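Local coordinates for protein glycerol dehydratase (Clostridium butyricum, PDB 1R9D) that probably acts as a B12-independent glycyl-radical lyase that dehydrates glycerol, drawing on the radical chemistry shared with pyruvate formate-lyase relatives, at residues N507-D510 and I511-E515. Numbering follows the deposited sequence.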
ATOM      1  N   ASN A 507      -6.477  -9.257  12.133  1.00 21.54           N
ATOM      2  CA  ASN A 507      -5.340  -8.947  11.278  1.00 22.18           C
ATOM      3  C   ASN A 507      -5.740  -8.237   9.985  1.00 22.80           C
ATOM      4  O   ASN A 507      -4.984  -7.412   9.473  1.00 22.98           O
ATOM      5  CB  ASN A 507      -4.529 -10.213  10.971  1.00 22.34           C
ATOM      6  CG  ASN A 507      -3.687 -10.665  12.159  1.00 23.15           C
ATOM      7  OD1 ASN A 507      -3.367  -9.869  13.047  1.00 22.92           O
ATOM      8  ND2 ASN A 507      -3.312 -11.942  12.174  1.00 23.66           N
ATOM      9  N   CYS A 508      -6.926  -8.546   9.462  1.00 22.23           N
ATOM     10  CA  CYS A 508      -7.401  -7.897   8.243  1.00 22.62           C
ATOM     11  C   CYS A 508      -7.732  -6.431   8.523  1.00 23.14           C
ATOM     12  O   CYS A 508      -7.491  -5.559   7.685  1.00 22.52           O
ATOM     13  CB  CYS A 508      -8.637  -8.620   7.694  1.00 23.71           C
ATOM     14  SG  CYS A 508      -8.291 -10.264   7.002  1.00 26.07           S
ATOM     15  N   ILE A 509      -8.278  -6.168   9.707  1.00 21.99           N
ATOM     16  CA  ILE A 509      -8.622  -4.814  10.121  1.00 22.37           C
ATOM     17  C   ILE A 509      -7.326  -4.038  10.369  1.00 22.86           C
ATOM     18  O   ILE A 509      -7.245  -2.837  10.099  1.00 21.87           O
ATOM     19  CB  ILE A 509      -9.472  -4.845  11.410  1.00 22.40           C
ATOM     20  CG1 ILE A 509     -10.810  -5.525  11.112  1.00 21.48           C
ATOM     21  CG2 ILE A 509      -9.705  -3.431  11.948  1.00 22.39           C
ATOM     22  CD1 ILE A 509     -11.608  -5.849  12.368  1.00 23.37           C
ATOM     23  N   ASP A 510      -6.315  -4.745  10.871  1.00 22.63           N
ATOM     24  CA  ASP A 510      -4.996  -4.178  11.164  1.00 23.13           C
ATOM     25  C   ASP A 510      -4.387  -3.684   9.843  1.00 23.61           C
ATOM     26  O   ASP A 510      -3.913  -2.545   9.739  1.00 24.21           O
ATOM     27  CB  ASP A 510      -4.111  -5.276  11.783  1.00 23.39           C
ATOM     28  CG  ASP A 510      -3.031  -4.734  12.714  1.00 25.72           C
ATOM     29  OD1 ASP A 510      -2.417  -3.691  12.405  1.00 26.46           O
ATOM     30  OD2 ASP A 510      -2.778  -5.380  13.762  1.00 26.48           O
ATOM     31  N   ILE A 511      -4.416  -4.545   8.832  1.00 23.58           N
ATOM     32  CA  ILE A 511      -3.885  -4.203   7.516  1.00 24.24           C
ATOM     33  C   ILE A 511      -4.641  -3.015   6.920  1.00 24.79           C
ATOM     34  O   ILE A 511      -4.035  -2.135   6.313  1.00 24.59           O
ATOM     35  CB  ILE A 511      -3.977  -5.412   6.550  1.00 24.47           C
ATOM     36  CG1 ILE A 511      -2.983  -6.493   6.982  1.00 25.45           C
ATOM     37  CG2 ILE A 511      -3.672  -4.974   5.117  1.00 26.91           C
ATOM     38  CD1 ILE A 511      -3.139  -7.815   6.238  1.00 25.91           C
ATOM     39  N   ALA A 512      -5.958  -2.981   7.112  1.00 24.07           N
ATOM     40  CA  ALA A 512      -6.777  -1.895   6.570  1.00 23.50           C
ATOM     41  C   ALA A 512      -6.424  -0.530   7.154  1.00 23.67           C
ATOM     42  O   ALA A 512      -6.352   0.458   6.419  1.00 24.06           O
ATOM     43  CB  ALA A 512      -8.264  -2.192   6.786  1.00 23.44           C
ATOM     44  N   HIS A 513      -6.214  -0.465   8.465  1.00 22.99           N
ATOM     45  CA  HIS A 513      -5.847   0.791   9.110  1.00 23.28           C
ATOM     46  C   HIS A 513      -4.502   1.284   8.601  1.00 24.13           C
ATOM     47  O   HIS A 513      -4.301   2.483   8.419  1.00 24.82           O
ATOM     48  CB  HIS A 513      -5.793   0.626  10.631  1.00 24.63           C
ATOM     49  CG  HIS A 513      -7.124   0.782  11.297  1.00 25.77           C
ATOM     50  ND1 HIS A 513      -7.688   2.015  11.546  1.00 27.16           N
ATOM     51  CD2 HIS A 513      -8.019  -0.136  11.733  1.00 26.34           C
ATOM     52  CE1 HIS A 513      -8.874   1.849  12.107  1.00 27.18           C
ATOM     53  NE2 HIS A 513      -9.097   0.553  12.232  1.00 26.53           N
ATOM     54  N   ALA A 514      -3.578   0.358   8.371  1.00 23.81           N
ATOM     55  CA  ALA A 514      -2.259   0.730   7.876  1.00 25.17           C
ATOM     56  C   ALA A 514      -2.335   1.253   6.445  1.00 25.82           C
ATOM     57  O   ALA A 514      -1.639   2.205   6.080  1.00 26.17           O
ATOM     58  CB  ALA A 514      -1.318  -0.470   7.936  1.00 25.05           C
ATOM     59  N   GLU A 515      -3.196   0.636   5.644  1.00 25.88           N
ATOM     60  CA  GLU A 515      -3.342   1.011   4.242  1.00 27.17           C
ATOM     61  C   GLU A 515      -4.119   2.302   4.021  1.00 26.53           C
ATOM     62  O   GLU A 515      -3.775   3.089   3.139  1.00 25.71           O
ATOM     63  CB  GLU A 515      -4.018  -0.130   3.470  1.00 29.42           C
ATOM     64  CG  GLU A 515      -3.995   0.018   1.956  1.00 34.08           C
ATOM     65  CD  GLU A 515      -4.424  -1.258   1.239  1.00 36.88           C
ATOM     66  OE1 GLU A 515      -4.098  -2.360   1.742  1.00 36.05           O
ATOM     67  OE2 GLU A 515      -5.073  -1.161   0.168  1.00 36.77           O
TER
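I509 and H513, one helical turn apart, meet in a local i to i+4 contact near the C-terminal end of the long alpha-helix 484-516, within the pyruvate formate lyase-like part of the chain. The pair illustrates how a helix lets its backbone set side chains in line. Four successive i+4 to i hydrogen bonds join 507-510 to 511-515, among them H513 N to I509 O at 3.1 Å, with an N-H...O angle of 159°. On this scaffold the two side chains run alongside each other in the same direction. The CG2 methyl of I509, set anti to the backbone N, reaches the edge of the imidazole in the ring plane. The hydrogen bond from H513 NE2 to Y157 O probably fixes the ring's rotation and ties the helix to helix 155-159, which I509 also touches.

Around the rest of the helix, the side chains meet other parts of the fold. D510 swings its carboxylate off the helix, CG anti to the backbone N (chi1 -152°), and OD2 forms a salt bridge with R631; N507 ND2 donates to T628 O. I511 packs on Y138 and on K200 of the second subunit, and its CG1 lies 3.3 Å from N507 O. On the histidine side, I509 O lies near the ring plane of H513, 3.3 Å from H513 CD2, which is also 3.7 Å from I509 CG2.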